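Local coordinates for glutathione peroxidase-like protein (PDB 3DWV) that probably reduces hydroperoxides with electrons from tryparedoxin, as a glutathione peroxidase-type enzyme of Trypanosoma brucei, at residues K37-V42 with E112-A117; V42-S47 with T81-P86; E163-G168 with E175-P180. The protein carries 1 engineered substitution. All coordinates share one frame; numbering follows the deposited sequence. Where two conformers were deposited one is given.

Contact 1 (K37-V42 with E112-A117); sequences KPYNLV and EFPIMA
Tyr39 and Met116 bring together two irregular segments, 37-42 and 112-117, whose backbones stay apart: their CA atoms, 8.4 Å from each other, are the nearest pair, and no hydrogen bond crosses. The gap is bridged by side chains, in a compact example of a Met-aromatic contact. The end of Met116 lies flat over one face of the phenol ring, with CE and SD at practically the same height. Met116 CE stands 3.9 Å from the centroid of the Tyr39 ring and 13° off its normal, giving a CH-pi contact. The sulfur sits equally close, Met116 SD to the Tyr39 centroid being 3.9 Å, but over the CG and CD2 side of the ring, while the methyl covers CE1 and CZ. Bends at chi2 and chi3 (-70° and 110°) fold the thioether over, so that its last bond runs along the ring instead of poking into it. Tyr39, in turn, holds CG opposite its backbone N across the CA-CB bond, which carries the ring out to the methionine. Its far end passes Pro114 more loosely, with Tyr39 OH 4.1 Å from Pro114 CG; the polar partner of this hydroxyl is His44 NE2. Next in the chain, an inverse gamma turn centred on Asn40 is closed by a weak bond from Leu41 N to Tyr39 O. Segment 112-117 runs beside strand 81-86, where Pro114 and Met116 both share backbone hydrogen bonds with Ala84; Tyr39 rests on Leu83 of that strand and pairs by backbone with Val31.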
ATOM      1  N   LYS A  37       6.170  16.647   2.983  1.00 18.63           N
ATOM      2  CA  LYS A  37       5.337  17.770   2.517  1.00 22.89           C
ATOM      3  C   LYS A  37       3.961  17.270   2.145  1.00 16.94           C
ATOM      4  O   LYS A  37       3.794  16.062   1.894  1.00 22.52           O
ATOM      5  CB  LYS A  37       5.979  18.455   1.330  1.00 25.11           C
ATOM      6  CG  LYS A  37       7.354  19.036   1.666  1.00 25.76           C
ATOM      7  CD  LYS A  37       8.054  19.302   0.334  1.00 32.94           C
ATOM      8  CE  LYS A  37       7.583  18.309  -0.724  1.00 41.83           C
ATOM      9  NZ  LYS A  37       8.699  17.543  -1.373  1.00 57.40           N
ATOM     10  N   PRO A  38       2.967  18.120   2.088  1.00 18.27           N
ATOM     11  CA  PRO A  38       1.640  17.595   1.750  1.00 20.07           C
ATOM     12  C   PRO A  38       1.674  17.004   0.342  1.00 18.52           C
ATOM     13  O   PRO A  38       2.268  17.648  -0.550  1.00 18.54           O
ATOM     14  CB  PRO A  38       0.736  18.816   1.800  1.00 21.10           C
ATOM     15  CG  PRO A  38       1.505  19.766   2.678  1.00 27.38           C
ATOM     16  CD  PRO A  38       2.950  19.578   2.282  1.00 25.46           C
ATOM     17  N   TYR A  39       1.063  15.832   0.241  1.00 17.85           N
ATOM     18  CA  TYR A  39       1.088  15.183  -1.085  1.00 16.35           C
ATOM     19  C   TYR A  39      -0.277  15.291  -1.751  1.00 20.21           C
ATOM     20  O   TYR A  39      -1.282  14.939  -1.137  1.00 24.32           O
ATOM     21  CB  TYR A  39       1.547  13.731  -0.945  1.00 18.51           C
ATOM     22  CG  TYR A  39       1.589  12.957  -2.239  1.00 15.10           C
ATOM     23  CD1 TYR A  39       2.680  13.066  -3.106  1.00 18.69           C
ATOM     24  CD2 TYR A  39       0.554  12.097  -2.599  1.00 14.92           C
ATOM     25  CE1 TYR A  39       2.724  12.352  -4.290  1.00 20.58           C
ATOM     26  CE2 TYR A  39       0.609  11.392  -3.789  1.00 16.71           C
ATOM     27  CZ  TYR A  39       1.681  11.512  -4.629  1.00 16.84           C
ATOM     28  OH  TYR A  39       1.714  10.802  -5.809  1.00 20.20           O
ATOM     29  N   ASN A  40      -0.314  15.794  -2.982  1.00 27.14           N
ATOM     30  CA  ASN A  40      -1.515  15.879  -3.802  1.00 27.05           C
ATOM     31  C   ASN A  40      -1.985  14.487  -4.248  1.00 25.13           C
ATOM     32  O   ASN A  40      -1.680  14.020  -5.343  1.00 31.03           O
ATOM     33  CB  ASN A  40      -1.292  16.776  -5.027  1.00 31.90           C
ATOM     34  CG  ASN A  40      -2.577  17.206  -5.711  1.00 32.42           C
ATOM     35  OD1 ASN A  40      -2.582  17.969  -6.682  1.00 37.90           O
ATOM     36  ND2 ASN A  40      -3.707  16.745  -5.199  1.00 33.66           N
ATOM     37  N   LEU A  41      -2.737  13.854  -3.363  1.00 23.14           N
ATOM     38  CA  LEU A  41      -3.289  12.531  -3.593  1.00 17.54           C
ATOM     39  C   LEU A  41      -4.419  12.621  -4.614  1.00 18.26           C
ATOM     40  O   LEU A  41      -4.677  11.785  -5.464  1.00 17.38           O
ATOM     41  CB  LEU A  41      -3.806  11.955  -2.287  1.00 15.04           C
ATOM     42  CG  LEU A  41      -4.231  10.496  -2.219  1.00 16.46           C
ATOM     43  CD1 LEU A  41      -2.998   9.612  -2.351  1.00 14.34           C
ATOM     44  CD2 LEU A  41      -4.933  10.176  -0.918  1.00 15.89           C
ATOM     45  N   VAL A  42      -5.191  13.722  -4.551  1.00 22.80           N
ATOM     46  CA  VAL A  42      -6.325  13.780  -5.478  1.00 20.99           C
ATOM     47  C   VAL A  42      -5.866  13.868  -6.924  1.00 19.82           C
ATOM     48  O   VAL A  42      -6.682  13.661  -7.871  1.00 21.12           O
ATOM     49  CB  VAL A  42      -7.223  14.967  -5.092  1.00 24.10           C
ATOM     50  CG1 VAL A  42      -6.633  16.232  -5.679  1.00 26.97           C
ATOM     51  CG2 VAL A  42      -8.667  14.766  -5.560  1.00 25.81           C
ATOM     52  N   GLU A 112      10.750   2.860  -8.270  1.00 15.06           N
ATOM     53  CA  GLU A 112      10.451   3.780  -9.358  1.00 16.33           C
ATOM     54  C   GLU A 112       9.178   4.581  -9.113  1.00 13.63           C
ATOM     55  O   GLU A 112       8.956   5.630  -9.727  1.00 15.25           O
ATOM     56  CB  GLU A 112      10.297   2.908 -10.597  1.00 18.00           C
ATOM     57  CG  GLU A 112      11.609   2.617 -11.312  1.00 26.72           C
ATOM     58  CD  GLU A 112      11.262   2.029 -12.682  1.00 29.76           C
ATOM     59  OE1 GLU A 112      10.795   2.805 -13.556  1.00 48.11           O
ATOM     60  OE2 GLU A 112      11.448   0.808 -12.786  1.00 29.77           O
ATOM     61  N   PHE A 113       8.332   4.063  -8.212  1.00 13.42           N
ATOM     62  CA  PHE A 113       7.021   4.680  -7.920  1.00 12.06           C
ATOM     63  C   PHE A 113       7.125   5.538  -6.673  1.00 11.47           C
ATOM     64  O   PHE A 113       8.130   5.381  -5.955  1.00 11.74           O
ATOM     65  CB  PHE A 113       5.948   3.605  -7.776  1.00 12.07           C
ATOM     66  CG  PHE A 113       6.344   2.320  -7.069  1.00 12.27           C
ATOM     67  CD1 PHE A 113       6.361   2.250  -5.693  1.00 12.93           C
ATOM     68  CD2 PHE A 113       6.714   1.172  -7.717  1.00 12.25           C
ATOM     69  CE1 PHE A 113       6.687   1.114  -4.970  1.00 11.57           C
ATOM     70  CE2 PHE A 113       7.033   0.008  -7.055  1.00 11.42           C
ATOM     71  CZ  PHE A 113       7.066  -0.048  -5.652  1.00 12.62           C
ATOM     72  N   PRO A 114       6.184   6.429  -6.374  1.00 12.02           N
ATOM     73  CA  PRO A 114       6.241   7.259  -5.165  1.00 13.52           C
ATOM     74  C   PRO A 114       6.185   6.508  -3.843  1.00 12.36           C
ATOM     75  O   PRO A 114       5.389   5.592  -3.625  1.00 11.90           O
ATOM     76  CB  PRO A 114       4.983   8.140  -5.267  1.00 14.49           C
ATOM     77  CG  PRO A 114       4.806   8.254  -6.766  1.00 17.81           C
ATOM     78  CD  PRO A 114       5.031   6.810  -7.224  1.00 17.43           C
ATOM     79  N   ILE A 115       7.055   7.007  -2.944  1.00 11.16           N
ATOM     80  CA  ILE A 115       7.091   6.472  -1.582  0.50 11.97           C
ATOM     81  C   ILE A 115       6.768   7.621  -0.631  1.00 11.49           C
ATOM     82  O   ILE A 115       7.290   8.736  -0.736  1.00 13.56           O
ATOM     83  CB  ILE A 115       8.438   5.852  -1.196  0.50 10.37           C
ATOM     84  CG1 ILE A 115       8.918   4.810  -2.208  0.50  9.05           C
ATOM     85  CG2 ILE A 115       8.416   5.264   0.202  0.50  8.74           C
ATOM     86  CD1 ILE A 115      10.399   4.551  -2.186  0.50  8.80           C
ATOM     87  N   MET A 116       5.874   7.312   0.279  1.00 11.83           N
ATOM     88  CA  MET A 116       5.349   8.345   1.170  1.00 12.07           C
ATOM     89  C   MET A 116       6.149   8.383   2.468  1.00 13.50           C
ATOM     90  O   MET A 116       7.063   7.574   2.703  1.00 13.34           O
ATOM     91  CB  MET A 116       3.842   8.139   1.379  1.00 13.03           C
ATOM     92  CG  MET A 116       3.046   8.099   0.064  1.00 13.99           C
ATOM     93  SD  MET A 116       2.943   9.702  -0.777  1.00 16.34           S
ATOM     94  CE  MET A 116       3.990   9.442  -2.208  1.00 20.71           C
ATOM     95  N   ALA A 117       5.817   9.367   3.328  1.00 12.70           N
ATOM     96  CA  ALA A 117       6.444   9.344   4.657  1.00 11.80           C
ATOM     97  C   ALA A 117       5.986   8.142   5.483  1.00 13.28           C
ATOM     98  O   ALA A 117       4.840   7.685   5.252  1.00 15.96           O
ATOM     99  CB  ALA A 117       6.068  10.600   5.442  1.00 16.16           C
TER

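Contact 2 (V42-S47 with T81-P86); sequences VQHKGS and TVLAFP
His44 and Thr81 meet through a CH-pi interaction, the main link between the loop 42-47 and strand 81-86. The methyl Thr81 CG2 lies over one face of the imidazole, 3.6 Å from the centroid of the His44 ring, and is displaced toward the rim. The closest approach is there, Thr81 CG2 to His44 ND1 at 3.4 Å. With chi1 at -166°, Thr81 turns OG1 opposite its backbone N and leaves CG2 to face the ring. Van der Waals packing adds Leu83, whose CD2 comes obliquely to 4.0 Å from His44 NE2; within the loop, Gln43 CG covers the opposite face, leaving the ring between a methyl and a methylene, which would limit its tilting. The polar bonds lie on the loop side: Lys45 N to Val42 O (2.9 Å) closes the 3-10 segment, a type II beta turn spans His44 to Ser47, and His44 NE2 is hydrogen-bonded to Tyr39 OH, outside both segments. No hydrogen bond spans the contact. An imidazole with hydrocarbon against both faces, and with its NE2 hydrogen-bonded to a tyrosine hydroxyl, may be less readily protonated than one in water.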
ATOM      1  N   VAL A  42      -5.191  13.722  -4.551  1.00 22.80           N
ATOM      2  CA  VAL A  42      -6.325  13.780  -5.478  1.00 20.99           C
ATOM      3  C   VAL A  42      -5.866  13.868  -6.924  1.00 19.82           C
ATOM      4  O   VAL A  42      -6.682  13.661  -7.871  1.00 21.12           O
ATOM      5  CB  VAL A  42      -7.223  14.967  -5.092  1.00 24.10           C
ATOM      6  CG1 VAL A  42      -6.633  16.232  -5.679  1.00 26.97           C
ATOM      7  CG2 VAL A  42      -8.667  14.766  -5.560  1.00 25.81           C
ATOM      8  N   GLN A  43      -4.582  14.138  -7.187  1.00 18.69           N
ATOM      9  CA  GLN A  43      -4.107  14.144  -8.583  1.00 22.27           C
ATOM     10  C   GLN A  43      -4.408  12.807  -9.257  1.00 19.43           C
ATOM     11  O   GLN A  43      -4.662  12.757 -10.462  1.00 26.29           O
ATOM     12  CB  GLN A  43      -2.621  14.456  -8.685  1.00 22.16           C
ATOM     13  CG  GLN A  43      -1.660  13.308  -8.379  1.00 23.29           C
ATOM     14  CD  GLN A  43      -0.218  13.773  -8.427  1.00 26.97           C
ATOM     15  OE1 GLN A  43       0.396  13.927  -9.494  1.00 36.29           O
ATOM     16  NE2 GLN A  43       0.382  14.025  -7.254  1.00 27.17           N
ATOM     17  N   HIS A  44      -4.419  11.738  -8.455  1.00 16.90           N
ATOM     18  CA  HIS A  44      -4.661  10.395  -8.944  1.00 16.78           C
ATOM     19  C   HIS A  44      -6.122  10.058  -9.121  1.00 17.74           C
ATOM     20  O   HIS A  44      -6.401   8.963  -9.626  1.00 23.96           O
ATOM     21  CB  HIS A  44      -3.980   9.368  -8.002  1.00 15.54           C
ATOM     22  CG  HIS A  44      -2.513   9.665  -7.855  1.00 18.73           C
ATOM     23  ND1 HIS A  44      -1.623   9.673  -8.917  1.00 18.68           N
ATOM     24  CD2 HIS A  44      -1.793   9.992  -6.753  1.00 17.04           C
ATOM     25  CE1 HIS A  44      -0.410   9.980  -8.460  1.00 18.67           C
ATOM     26  NE2 HIS A  44      -0.487  10.179  -7.150  1.00 17.73           N
ATOM     27  N   LYS A  45      -7.061  10.932  -8.745  1.00 18.73           N
ATOM     28  CA  LYS A  45      -8.475  10.582  -8.905  1.00 19.45           C
ATOM     29  C   LYS A  45      -8.884  10.450 -10.364  1.00 20.46           C
ATOM     30  O   LYS A  45      -8.419  11.230 -11.236  1.00 19.65           O
ATOM     31  CB  LYS A  45      -9.237  11.682  -8.148  1.00 18.88           C
ATOM     32  CG  LYS A  45     -10.749  11.505  -8.179  1.00 21.43           C
ATOM     33  CD  LYS A  45     -11.410  12.699  -7.490  1.00 25.06           C
ATOM     34  CE  LYS A  45     -12.846  12.444  -7.115  1.00 24.55           C
ATOM     35  NZ  LYS A  45     -13.302  13.302  -5.991  1.00 37.28           N
ATOM     36  N   GLY A  46      -9.733   9.496 -10.746  1.00 19.02           N
ATOM     37  CA  GLY A  46     -10.112   9.374 -12.159  1.00 20.69           C
ATOM     38  C   GLY A  46      -9.431   8.216 -12.872  1.00 24.05           C
ATOM     39  O   GLY A  46      -9.771   7.788 -13.990  1.00 25.17           O
ATOM     40  N   SER A  47      -8.408   7.664 -12.228  1.00 20.71           N
ATOM     41  CA  SER A  47      -7.662   6.528 -12.715  1.00 17.18           C
ATOM     42  C   SER A  47      -7.448   5.589 -11.537  1.00 15.45           C
ATOM     43  O   SER A  47      -7.373   6.088 -10.418  1.00 14.22           O
ATOM     44  CB  SER A  47      -6.290   6.965 -13.222  1.00 24.10           C
ATOM     45  OG  SER A  47      -6.432   7.574 -14.488  1.00 26.99           O
ATOM     46  N   THR A  81      -1.233   4.497 -11.017  1.00 13.29           N
ATOM     47  CA  THR A  81       0.025   4.684 -10.242  1.00 13.73           C
ATOM     48  C   THR A  81       0.049   3.649  -9.125  1.00 12.17           C
ATOM     49  O   THR A  81      -0.979   3.035  -8.806  1.00 12.98           O
ATOM     50  CB  THR A  81       0.257   6.115  -9.749  1.00 14.81           C
ATOM     51  OG1 THR A  81       1.641   6.289  -9.307  1.00 16.77           O
ATOM     52  CG2 THR A  81      -0.643   6.443  -8.563  1.00 17.54           C
ATOM     53  N   VAL A  82       1.247   3.452  -8.585  1.00 13.08           N
ATOM     54  CA  VAL A  82       1.439   2.653  -7.370  1.00  9.43           C
ATOM     55  C   VAL A  82       1.952   3.618  -6.311  1.00  9.31           C
ATOM     56  O   VAL A  82       2.903   4.372  -6.646  1.00 12.54           O
ATOM     57  CB  VAL A  82       2.452   1.533  -7.655  1.00 13.29           C
ATOM     58  CG1 VAL A  82       2.886   0.880  -6.359  1.00 13.68           C
ATOM     59  CG2 VAL A  82       1.839   0.561  -8.668  1.00 15.02           C
ATOM     60  N   LEU A  83       1.401   3.611  -5.100  1.00 10.11           N
ATOM     61  CA  LEU A  83       1.942   4.424  -4.026  1.00 11.24           C
ATOM     62  C   LEU A  83       2.427   3.521  -2.897  1.00 11.69           C
ATOM     63  O   LEU A  83       1.682   2.569  -2.574  1.00 13.11           O
ATOM     64  CB  LEU A  83       0.865   5.330  -3.425  1.00 11.44           C
ATOM     65  CG  LEU A  83       0.206   6.318  -4.387  1.00 11.50           C
ATOM     66  CD1 LEU A  83      -0.815   7.171  -3.638  1.00 20.85           C
ATOM     67  CD2 LEU A  83       1.220   7.274  -5.006  1.00 14.04           C
ATOM     68  N   ALA A  84       3.576   3.818  -2.289  1.00 10.64           N
ATOM     69  CA  ALA A  84       4.094   2.970  -1.224  1.00  9.80           C
ATOM     70  C   ALA A  84       4.143   3.723   0.120  1.00  9.10           C
ATOM     71  O   ALA A  84       4.748   4.771   0.171  1.00 10.38           O
ATOM     72  CB  ALA A  84       5.498   2.434  -1.547  1.00 12.23           C
ATOM     73  N   PHE A  85       3.526   3.131   1.146  1.00 10.40           N
ATOM     74  CA  PHE A  85       3.624   3.672   2.493  1.00 10.02           C
ATOM     75  C   PHE A  85       4.559   2.821   3.338  1.00 10.94           C
ATOM     76  O   PHE A  85       4.188   1.664   3.635  1.00 10.05           O
ATOM     77  CB  PHE A  85       2.247   3.690   3.193  1.00  9.75           C
ATOM     78  CG  PHE A  85       1.355   4.808   2.692  1.00 10.68           C
ATOM     79  CD1 PHE A  85       0.579   4.610   1.573  1.00 12.24           C
ATOM     80  CD2 PHE A  85       1.271   6.033   3.349  1.00 13.00           C
ATOM     81  CE1 PHE A  85      -0.284   5.585   1.118  1.00 13.94           C
ATOM     82  CE2 PHE A  85       0.427   7.024   2.898  1.00 13.07           C
ATOM     83  CZ  PHE A  85      -0.350   6.805   1.774  1.00 14.20           C
ATOM     84  N   PRO A  86       5.756   3.278   3.670  0.50 11.75           N
ATOM     85  CA  PRO A  86       6.617   2.462   4.539  0.50 10.43           C
ATOM     86  C   PRO A  86       6.157   2.508   5.995  0.50 11.96           C
ATOM     87  O   PRO A  86       5.731   3.572   6.464  0.50 11.25           O
ATOM     88  CB  PRO A  86       7.997   3.109   4.390  0.50 12.42           C
ATOM     89  CG  PRO A  86       7.865   4.011   3.199  0.50 11.84           C
ATOM     90  CD  PRO A  86       6.444   4.513   3.230  0.50 12.28           C
TER

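Contact 3 (E163-G168 with E175-P180); sequences ERFSPG and EEKLIP
Lys177 reaches from segment 175-180 of helix 171-181 across the side chain of Glu163, the two meeting at about a right angle. Although the residues are oppositely charged, they meet through the lysine's methylenes, not its ammonium group: Glu163 CG lies 3.6 Å from Lys177 CG. The carboxylate then rests against the outer methylenes of the lysine, with Glu163 OE2 3.6 Å from Lys177 CD and 3.7 Å from Lys177 CE. Glu163 OE2 and Lys177 NZ remain 4.6 Å apart, so the pair is no salt bridge, though attraction at this range may still favour the arrangement. A bend at chi2 of the lysine (-41°) carries the extended outer part across the Glu163 side chain.

This is the closing part of a thioredoxin-type fold, in which the antiparallel strands 152-155 and 161-165 are followed by a C-terminal helix, 171-181, laid against the sheet. Glu163 and Phe165 are two apart on the edge strand 161-165, and both direct their side chains to the helix.

Phe165 meets the lysine differently. Lys177 CG lies at the edge of the phenyl ring, close to its plane, and the contact is made by Phe165 CZ, 3.7 Å away. Lys177 CG thus touches both the rim of the ring and Glu163 CG, which lie on neighbouring sides of it. Leu154 of the adjoining strand also touches both Phe165 and Lys177, while on another side of the helix Glu175 forms a salt bridge to Lys74 of helix 64-75.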
ATOM      1  N   GLU A 163     -10.281  -4.087  -3.826  1.00 12.89           N
ATOM      2  CA  GLU A 163      -9.657  -5.386  -3.555  1.00 13.25           C
ATOM      3  C   GLU A 163      -8.486  -5.201  -2.588  1.00 13.85           C
ATOM      4  O   GLU A 163      -7.817  -4.145  -2.606  1.00 12.00           O
ATOM      5  CB  GLU A 163      -9.125  -6.086  -4.813  1.00 16.72           C
ATOM      6  CG  GLU A 163     -10.038  -6.124  -6.015  1.00 21.12           C
ATOM      7  CD  GLU A 163     -11.166  -7.132  -5.975  1.00 24.54           C
ATOM      8  OE1 GLU A 163     -11.113  -8.083  -5.154  1.00 25.51           O
ATOM      9  OE2 GLU A 163     -12.112  -6.960  -6.794  1.00 29.74           O
ATOM     10  N   ARG A 164      -8.224  -6.223  -1.791  1.00 13.04           N
ATOM     11  CA  ARG A 164      -7.035  -6.325  -0.948  1.00 11.17           C
ATOM     12  C   ARG A 164      -6.237  -7.520  -1.508  1.00 11.65           C
ATOM     13  O   ARG A 164      -6.841  -8.603  -1.642  1.00 13.57           O
ATOM     14  CB  ARG A 164      -7.287  -6.588   0.544  1.00 12.68           C
ATOM     15  CG  ARG A 164      -6.049  -6.583   1.420  1.00 13.40           C
ATOM     16  CD  ARG A 164      -6.129  -7.258   2.773  1.00 16.43           C
ATOM     17  NE  ARG A 164      -6.857  -6.435   3.707  1.00 20.30           N
ATOM     18  CZ  ARG A 164      -6.588  -6.278   5.005  1.00 14.28           C
ATOM     19  NH1 ARG A 164      -5.587  -6.893   5.612  1.00 15.59           N
ATOM     20  NH2 ARG A 164      -7.370  -5.465   5.687  1.00 14.30           N
ATOM     21  N   PHE A 165      -4.961  -7.325  -1.788  1.00 11.94           N
ATOM     22  CA  PHE A 165      -4.113  -8.430  -2.247  1.00 13.35           C
ATOM     23  C   PHE A 165      -3.016  -8.767  -1.248  1.00 11.92           C
ATOM     24  O   PHE A 165      -2.379  -7.848  -0.722  1.00 13.46           O
ATOM     25  CB  PHE A 165      -3.444  -8.101  -3.586  1.00 14.00           C
ATOM     26  CG  PHE A 165      -4.474  -7.975  -4.718  1.00 12.62           C
ATOM     27  CD1 PHE A 165      -4.982  -9.088  -5.353  1.00 13.76           C
ATOM     28  CD2 PHE A 165      -4.896  -6.719  -5.137  1.00 18.55           C
ATOM     29  CE1 PHE A 165      -5.911  -8.975  -6.382  1.00 14.08           C
ATOM     30  CE2 PHE A 165      -5.832  -6.604  -6.162  1.00 18.03           C
ATOM     31  CZ  PHE A 165      -6.347  -7.718  -6.806  1.00 17.60           C
ATOM     32  N   SER A 166      -2.745 -10.053  -1.009  1.00 11.96           N
ATOM     33  CA  SER A 166      -1.518 -10.429  -0.317  1.00 14.51           C
ATOM     34  C   SER A 166      -0.292 -10.153  -1.169  1.00 13.39           C
ATOM     35  O   SER A 166      -0.367  -9.956  -2.393  1.00 13.43           O
ATOM     36  CB  SER A 166      -1.644 -11.925   0.001  1.00 17.90           C
ATOM     37  OG  SER A 166      -1.551 -12.668  -1.203  1.00 28.79           O
ATOM     38  N   PRO A 167       0.882 -10.097  -0.573  1.00 11.83           N
ATOM     39  CA  PRO A 167       2.112  -9.794  -1.312  1.00 13.95           C
ATOM     40  C   PRO A 167       2.504 -10.798  -2.373  1.00 15.65           C
ATOM     41  O   PRO A 167       3.239 -10.458  -3.310  1.00 20.82           O
ATOM     42  CB  PRO A 167       3.209  -9.830  -0.229  1.00 15.89           C
ATOM     43  CG  PRO A 167       2.593 -10.633   0.860  1.00 14.98           C
ATOM     44  CD  PRO A 167       1.153 -10.194   0.883  1.00 13.07           C
ATOM     45  N   GLY A 168       2.029 -12.026  -2.251  1.00 16.05           N
ATOM     46  CA  GLY A 168       2.425 -13.020  -3.250  1.00 19.25           C
ATOM     47  C   GLY A 168       1.378 -13.077  -4.337  1.00 16.00           C
ATOM     48  O   GLY A 168       1.404 -14.036  -5.147  1.00 20.36           O
ATOM     49  N   GLU A 175      -4.167  -8.006 -12.463  1.00 17.36           N
ATOM     50  CA  GLU A 175      -4.699  -7.618 -13.766  1.00 17.13           C
ATOM     51  C   GLU A 175      -6.163  -7.997 -13.976  1.00 19.88           C
ATOM     52  O   GLU A 175      -6.915  -7.189 -14.559  1.00 21.70           O
ATOM     53  CB  GLU A 175      -3.812  -8.249 -14.864  1.00 19.95           C
ATOM     54  CG  GLU A 175      -2.535  -7.452 -15.076  1.00 19.74           C
ATOM     55  CD  GLU A 175      -1.709  -8.008 -16.220  1.00 20.47           C
ATOM     56  OE1 GLU A 175      -1.814  -9.224 -16.544  1.00 23.85           O
ATOM     57  OE2 GLU A 175      -0.938  -7.234 -16.817  1.00 23.15           O
ATOM     58  N   GLU A 176      -6.619  -9.174 -13.537  1.00 22.11           N
ATOM     59  CA  GLU A 176      -8.034  -9.545 -13.660  0.50 22.19           C
ATOM     60  C   GLU A 176      -8.965  -8.439 -13.150  1.00 22.20           C
ATOM     61  O   GLU A 176      -9.993  -8.132 -13.756  1.00 18.13           O
ATOM     62  CB  GLU A 176      -8.344 -10.827 -12.893  0.50 23.21           C
ATOM     63  CG  GLU A 176      -7.406 -11.991 -13.066  0.50 24.61           C
ATOM     64  CD  GLU A 176      -7.172 -12.387 -14.509  0.50 25.06           C
ATOM     65  OE1 GLU A 176      -6.238 -11.847 -15.150  0.50 29.79           O
ATOM     66  OE2 GLU A 176      -7.909 -13.253 -15.024  0.50 26.83           O
ATOM     67  N   LYS A 177      -8.587  -7.820 -12.029  1.00 16.15           N
ATOM     68  CA  LYS A 177      -9.335  -6.730 -11.418  1.00 16.33           C
ATOM     69  C   LYS A 177      -8.993  -5.362 -12.020  1.00 14.89           C
ATOM     70  O   LYS A 177      -9.867  -4.491 -12.236  1.00 19.03           O
ATOM     71  CB  LYS A 177      -9.058  -6.629  -9.918  1.00 17.08           C
ATOM     72  CG  LYS A 177      -9.241  -7.886  -9.092  1.00 25.44           C
ATOM     73  CD  LYS A 177     -10.472  -8.664  -9.519  1.00 28.90           C
ATOM     74  CE  LYS A 177     -10.657  -9.880  -8.600  1.00 32.64           C
ATOM     75  NZ  LYS A 177     -11.578 -10.854  -9.222  1.00 27.86           N
ATOM     76  N   LEU A 178      -7.712  -5.100 -12.274  1.00 15.12           N
ATOM     77  CA  LEU A 178      -7.271  -3.775 -12.716  1.00 13.39           C
ATOM     78  C   LEU A 178      -7.640  -3.434 -14.157  1.00 15.76           C
ATOM     79  O   LEU A 178      -8.000  -2.285 -14.458  1.00 16.24           O
ATOM     80  CB  LEU A 178      -5.765  -3.701 -12.547  1.00 15.69           C
ATOM     81  CG  LEU A 178      -5.020  -2.492 -13.103  1.00 17.09           C
ATOM     82  CD1 LEU A 178      -5.492  -1.198 -12.466  1.00 13.70           C
ATOM     83  CD2 LEU A 178      -3.516  -2.664 -12.876  1.00 17.21           C
ATOM     84  N   ILE A 179      -7.525  -4.366 -15.077  1.00 16.88           N
ATOM     85  CA  ILE A 179      -7.767  -3.993 -16.497  1.00 15.57           C
ATOM     86  C   ILE A 179      -9.154  -3.461 -16.746  1.00 16.01           C
ATOM     87  O   ILE A 179      -9.294  -2.449 -17.456  1.00 18.18           O
ATOM     88  CB  ILE A 179      -7.437  -5.247 -17.361  1.00 21.10           C
ATOM     89  CG1 ILE A 179      -5.906  -5.476 -17.428  1.00 19.05           C
ATOM     90  CG2 ILE A 179      -8.149  -5.215 -18.695  1.00 23.53           C
ATOM     91  CD1 ILE A 179      -5.539  -6.797 -18.065  1.00 19.82           C
ATOM     92  N   PRO A 180     -10.212  -4.077 -16.220  1.00 18.89           N
ATOM     93  CA  PRO A 180     -11.517  -3.443 -16.360  1.00 19.96           C
ATOM     94  C   PRO A 180     -11.544  -2.034 -15.759  1.00 20.13           C
ATOM     95  O   PRO A 180     -12.377  -1.246 -16.245  1.00 29.50           O
ATOM     96  CB  PRO A 180     -12.435  -4.345 -15.530  1.00 22.89           C
ATOM     97  CG  PRO A 180     -11.768  -5.685 -15.542  1.00 22.76           C
ATOM     98  CD  PRO A 180     -10.311  -5.367 -15.522  1.00 19.81           C
TER

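Overall arrangement
Contacts 1 and 2 form one continuous patch, their centres 8 Å apart. They share Val42, and contact 2 is nested along the chain inside the loop that contact 1 closes. Two probable hydrogen bonds join them: Tyr39 OH to His44 NE2 (2.7 Å), and Met116 N to Ala84 O (2.8 Å). Contact 3 follows later in the chain and touches neither; its centre is about 15 Å from that of contact 2 and 21 Å from that of contact 1. Contacts 2 and 3 nevertheless reach the same four-stranded sheet, at its two outermost strands. All three lie away from the disulfide of Cys58, the predicted active-site residue, with Cys106.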